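Local coordinates for hemolysin (Streptococcus suis, PDB 3HVN), which probably kills host cells by binding cholesterol-containing membranes, changing shape and assembling into oligomeric transmembrane pores, at residues Leu44-Gln49 against Thr365-Asp370; Glu50-Glu55 against Ala374-Asn379. The protein carries 1 engineered substitution. All coordinates share one frame; numbering follows the deposited sequence.

Overall arrangement
Both contacts bring the N-terminal chain after helix 37-43 against a stretch more than 300 residues later, where strand 359-367 passes through a turn into strand 376-401. Contact 1 (44-49 with 365-370) is partly buried and meets the end of a strand of the large antiparallel sheet; it is a side-chain contact of rings and aliphatic carbons. Contact 2 (50-55 with 374-379) lies nearer the surface and joins the start of the long strand leading toward the C-terminal beta sandwich; main-chain hydrogen bonds carry it. Their centres lie about 13 Å apart, and they meet where Leu52 packs on Phe367 and where the backbones of Thr365 and Ala374 probably bond.

Contact 1: Leu44-Gln49 against Thr365-Asp370; sequences LTYEPQ and TNFVKD
Lys369 reaches from the turn after strand 359-367 to meet Tyr46 tip to tip. Its CB lies 3.3 Å from Tyr46 OH. With CG anti to the backbone N (chi1 177°), the chain runs extended as far as CD, which comes within 3.6 Å of Leu44 O and also approaches Leu44 CB. Bends at chi3 and chi4 then bring CE obliquely against the hydroxyl end of the phenol, 3.4 Å from Tyr46 CZ. The ammonium tip folds home to its own segment: NZ makes a salt bridge of 3.0 Å with Asp370 OD2, a weak hydrogen bond in geometry. Asp370 OD1 takes the backbone N-H of Arg372, so both carboxylate oxygens have partners. The Tyr46 and Phe367 rings are inclined by only 27° but displaced so far that they scarcely overlap, with Tyr46 CE1 3.6 Å from Phe367 CD1. Pro48 CB sits over one face of Phe367, 3.8 Å from its centroid, in a CH-pi contact. The loop after helix 37-43 is thus laid on the sheet strand's end by ring and aliphatic carbons, with Tyr46 OH and Leu44 O against carbons of Phe367 and Lys369; no hydrogen bond or salt bridge joins the segments.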
# COMPACT_ATOMS: atom_id res chain seq x y z
N LEU A 44 -5.97 16.47 37.66
CA LEU A 44 -6.64 16.20 36.39
C LEU A 44 -6.79 14.70 36.15
O LEU A 44 -5.80 13.98 36.05
CB LEU A 44 -5.87 16.84 35.23
CG LEU A 44 -5.94 18.36 35.11
CD1 LEU A 44 -5.04 18.86 33.98
CD2 LEU A 44 -7.38 18.81 34.88
N THR A 45 -8.03 14.25 36.06
CA THR A 45 -8.32 12.83 35.87
C THR A 45 -9.05 12.57 34.55
O THR A 45 -10.28 12.60 34.50
CB THR A 45 -9.16 12.26 37.03
OG1 THR A 45 -8.48 12.50 38.27
CG2 THR A 45 -9.37 10.77 36.85
N TYR A 46 -8.28 12.33 33.50
CA TYR A 46 -8.86 12.04 32.19
C TYR A 46 -8.24 10.77 31.59
O TYR A 46 -7.25 10.25 32.10
CB TYR A 46 -8.66 13.22 31.23
CG TYR A 46 -7.21 13.61 31.02
CD1 TYR A 46 -6.42 12.92 30.11
CD2 TYR A 46 -6.64 14.66 31.72
CE1 TYR A 46 -5.10 13.27 29.91
CE2 TYR A 46 -5.32 15.02 31.52
CZ TYR A 46 -4.56 14.32 30.62
OH TYR A 46 -3.24 14.68 30.42
N GLU A 47 -8.84 10.29 30.51
CA GLU A 47 -8.33 9.11 29.82
C GLU A 47 -7.85 9.46 28.42
O GLU A 47 -8.64 9.51 27.47
CB GLU A 47 -9.41 8.01 29.77
CG GLU A 47 -10.81 8.53 29.51
CD GLU A 47 -11.88 7.51 29.85
OE1 GLU A 47 -11.53 6.44 30.39
OE2 GLU A 47 -13.07 7.79 29.60
N PRO A 48 -6.54 9.70 28.29
CA PRO A 48 -5.88 10.17 27.06
C PRO A 48 -6.20 9.32 25.83
O PRO A 48 -6.56 9.86 24.79
CB PRO A 48 -4.39 10.05 27.40
CG PRO A 48 -4.33 10.19 28.87
CD PRO A 48 -5.58 9.52 29.39
N GLN A 49 -6.06 8.00 25.96
CA GLN A 49 -6.26 7.11 24.82
C GLN A 49 -7.72 7.10 24.35
O GLN A 49 -7.98 7.05 23.15
CB GLN A 49 -5.81 5.69 25.16
CG GLN A 49 -5.96 4.69 24.02
CD GLN A 49 -5.06 5.02 22.83
OE1 GLN A 49 -4.34 6.01 22.84
NE2 GLN A 49 -5.11 4.18 21.81
N THR A 365 2.81 15.35 19.44
CA THR A 365 2.44 16.13 20.62
C THR A 365 2.38 15.26 21.87
O THR A 365 2.20 14.05 21.79
CB THR A 365 1.08 16.83 20.44
OG1 THR A 365 0.05 15.85 20.29
CG2 THR A 365 1.10 17.72 19.20
N ASN A 366 2.53 15.90 23.03
CA ASN A 366 2.43 15.20 24.31
C ASN A 366 1.46 15.90 25.26
O ASN A 366 1.34 17.12 25.24
CB ASN A 366 3.81 15.10 24.97
CG ASN A 366 4.78 14.23 24.18
OD1 ASN A 366 4.37 13.45 23.33
ND2 ASN A 366 6.07 14.37 24.48
N PHE A 367 0.77 15.11 26.08
CA PHE A 367 -0.13 15.67 27.08
C PHE A 367 0.65 16.49 28.09
O PHE A 367 1.72 16.08 28.54
CB PHE A 367 -0.91 14.56 27.78
CG PHE A 367 -2.00 13.95 26.94
CD1 PHE A 367 -3.30 14.42 27.04
CD2 PHE A 367 -1.73 12.92 26.06
CE1 PHE A 367 -4.31 13.87 26.27
CE2 PHE A 367 -2.73 12.36 25.29
CZ PHE A 367 -4.02 12.84 25.40
N VAL A 368 0.12 17.66 28.45
CA VAL A 368 0.83 18.56 29.35
C VAL A 368 0.98 17.98 30.76
O VAL A 368 1.96 18.26 31.46
CB VAL A 368 0.14 19.94 29.43
CG1 VAL A 368 0.87 20.84 30.42
CG2 VAL A 368 0.10 20.59 28.06
N LYS A 369 0.02 17.15 31.17
CA LYS A 369 0.03 16.59 32.52
C LYS A 369 1.21 15.66 32.77
O LYS A 369 2.12 15.98 33.53
CB LYS A 369 -1.29 15.85 32.80
CG LYS A 369 -1.33 15.17 34.16
CD LYS A 369 -2.66 14.47 34.39
CE LYS A 369 -2.88 13.35 33.38
NZ LYS A 369 -1.83 12.31 33.47
N ASP A 370 1.19 14.49 32.12
CA ASP A 370 2.20 13.47 32.36
C ASP A 370 3.19 13.33 31.21
O ASP A 370 3.95 12.36 31.15
CB ASP A 370 1.53 12.12 32.64
CG ASP A 370 0.58 11.70 31.53
OD1 ASP A 370 0.50 12.42 30.51
OD2 ASP A 370 -0.08 10.65 31.67

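Contact 2: Glu50-Glu55 against Ala374-Asn379; sequences EILTNE and AQILSN
Leu52 points at the incoming end of 374-379; with CG anti to its own carbonyl carbon and CD1 extended beyond it, CD1 ends 3.7 Å from Ala374 CB. Its CB lies alongside Ile376, 4.3 Å from CG1. Two residues on, Asn54 and Ser378 stand side by side on one face, the CB of Asn54 3.5 Å from Ser378 OG; the hydroxyl shares a weak hydrogen bond with Thr195 OG1. Leu114 of helix 111-114 touches both Asn54 and Ile376. The two backbones that carry these side chains run parallel, the short strand 53-54 lying along the beginning of strand 376-401, which pairs antiparallel with strand 73-88 in the elongated sheet of this cholesterol-dependent cytolysin. Leu377 N donates to Leu52 O at 2.8 Å and an almost straight 176°, and Asn379 N to Asn54 O at 2.8 Å and 167°, each N-H meeting its carbonyl oxygen almost head-on. The intervening bond, from Asn54 N to Leu377 O, is weak, bent to 122°. Ser378 CA adds a CA-H...O contact of 3.3 Å to Asn54 O. On the other face stand Thr53, whose OG1 bonds to Gln49 O, and Leu377, which turns its side chain onto Thr85 and Asn87.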
# COMPACT_ATOMS: atom_id res chain seq x y z
N GLU A 50 -8.65 7.15 25.29
CA GLU A 50 -10.07 7.09 24.97
C GLU A 50 -10.58 8.39 24.36
O GLU A 50 -11.65 8.42 23.75
CB GLU A 50 -10.89 6.73 26.21
CG GLU A 50 -10.52 5.39 26.83
CD GLU A 50 -10.71 4.23 25.87
OE1 GLU A 50 -11.50 4.37 24.91
OE2 GLU A 50 -10.09 3.17 26.08
N ILE A 51 -9.81 9.46 24.52
CA ILE A 51 -10.20 10.76 23.98
C ILE A 51 -9.51 11.01 22.63
O ILE A 51 -9.75 12.02 21.98
CB ILE A 51 -9.88 11.91 24.95
CG1 ILE A 51 -10.75 13.13 24.65
CG2 ILE A 51 -8.40 12.26 24.91
CD1 ILE A 51 -10.56 14.28 25.62
N LEU A 52 -8.65 10.08 22.24
CA LEU A 52 -7.98 10.15 20.95
C LEU A 52 -8.27 8.89 20.13
O LEU A 52 -7.37 8.28 19.56
CB LEU A 52 -6.46 10.30 21.14
CG LEU A 52 -5.97 11.56 21.85
CD1 LEU A 52 -4.48 11.48 22.12
CD2 LEU A 52 -6.31 12.80 21.03
N THR A 53 -9.55 8.51 20.08
CA THR A 53 -9.96 7.28 19.43
C THR A 53 -10.81 7.52 18.19
O THR A 53 -11.63 8.44 18.16
CB THR A 53 -10.73 6.37 20.40
OG1 THR A 53 -9.90 6.05 21.53
CG2 THR A 53 -11.16 5.08 19.71
N ASN A 54 -10.61 6.69 17.17
CA ASN A 54 -11.39 6.77 15.94
C ASN A 54 -11.99 5.41 15.56
O ASN A 54 -11.31 4.55 15.00
CB ASN A 54 -10.55 7.32 14.79
CG ASN A 54 -10.39 8.82 14.85
OD1 ASN A 54 -11.14 9.51 15.55
ND2 ASN A 54 -9.43 9.35 14.10
N GLU A 55 -13.27 5.23 15.89
CA GLU A 55 -13.98 4.01 15.55
C GLU A 55 -14.45 4.04 14.11
O GLU A 55 -13.97 4.85 13.31
CB GLU A 55 -15.18 3.82 16.48
CG GLU A 55 -16.17 4.97 16.45
CD GLU A 55 -17.42 4.70 17.27
OE1 GLU A 55 -17.63 3.54 17.66
OE2 GLU A 55 -18.18 5.66 17.53
N ALA A 374 0.70 11.68 22.82
CA ALA A 374 -0.70 11.67 22.40
C ALA A 374 -0.90 10.73 21.22
O ALA A 374 -0.87 11.16 20.06
CB ALA A 374 -1.16 13.08 22.05
N GLN A 375 -1.10 9.45 21.52
CA GLN A 375 -1.24 8.44 20.48
C GLN A 375 -2.68 8.33 19.98
O GLN A 375 -3.54 7.77 20.65
CB GLN A 375 -0.77 7.08 20.99
CG GLN A 375 0.72 7.00 21.26
CD GLN A 375 1.17 5.60 21.63
OE1 GLN A 375 0.35 4.69 21.76
NE2 GLN A 375 2.47 5.42 21.81
N ILE A 376 -2.92 8.87 18.79
CA ILE A 376 -4.22 8.73 18.14
C ILE A 376 -4.43 7.28 17.71
O ILE A 376 -3.55 6.68 17.08
CB ILE A 376 -4.36 9.66 16.92
CG1 ILE A 376 -4.59 11.10 17.35
CG2 ILE A 376 -5.50 9.20 16.03
CD1 ILE A 376 -3.36 11.78 17.93
N LEU A 377 -5.58 6.73 18.06
CA LEU A 377 -5.95 5.38 17.65
C LEU A 377 -7.05 5.45 16.60
O LEU A 377 -7.88 6.36 16.63
CB LEU A 377 -6.41 4.56 18.85
CG LEU A 377 -6.91 3.14 18.55
CD1 LEU A 377 -5.86 2.33 17.82
CD2 LEU A 377 -7.33 2.44 19.84
N SER A 378 -7.04 4.51 15.66
CA SER A 378 -8.04 4.49 14.60
C SER A 378 -8.24 3.09 14.05
O SER A 378 -7.29 2.43 13.63
CB SER A 378 -7.64 5.45 13.48
OG SER A 378 -8.66 5.53 12.49
N ASN A 379 -9.50 2.63 14.05
CA ASN A 379 -9.84 1.33 13.51
C ASN A 379 -10.72 1.45 12.27
O ASN A 379 -11.49 2.40 12.14
CB ASN A 379 -10.55 0.47 14.56
CG ASN A 379 -9.59 -0.11 15.57
OD1 ASN A 379 -8.39 -0.22 15.32
ND2 ASN A 379 -10.11 -0.50 16.73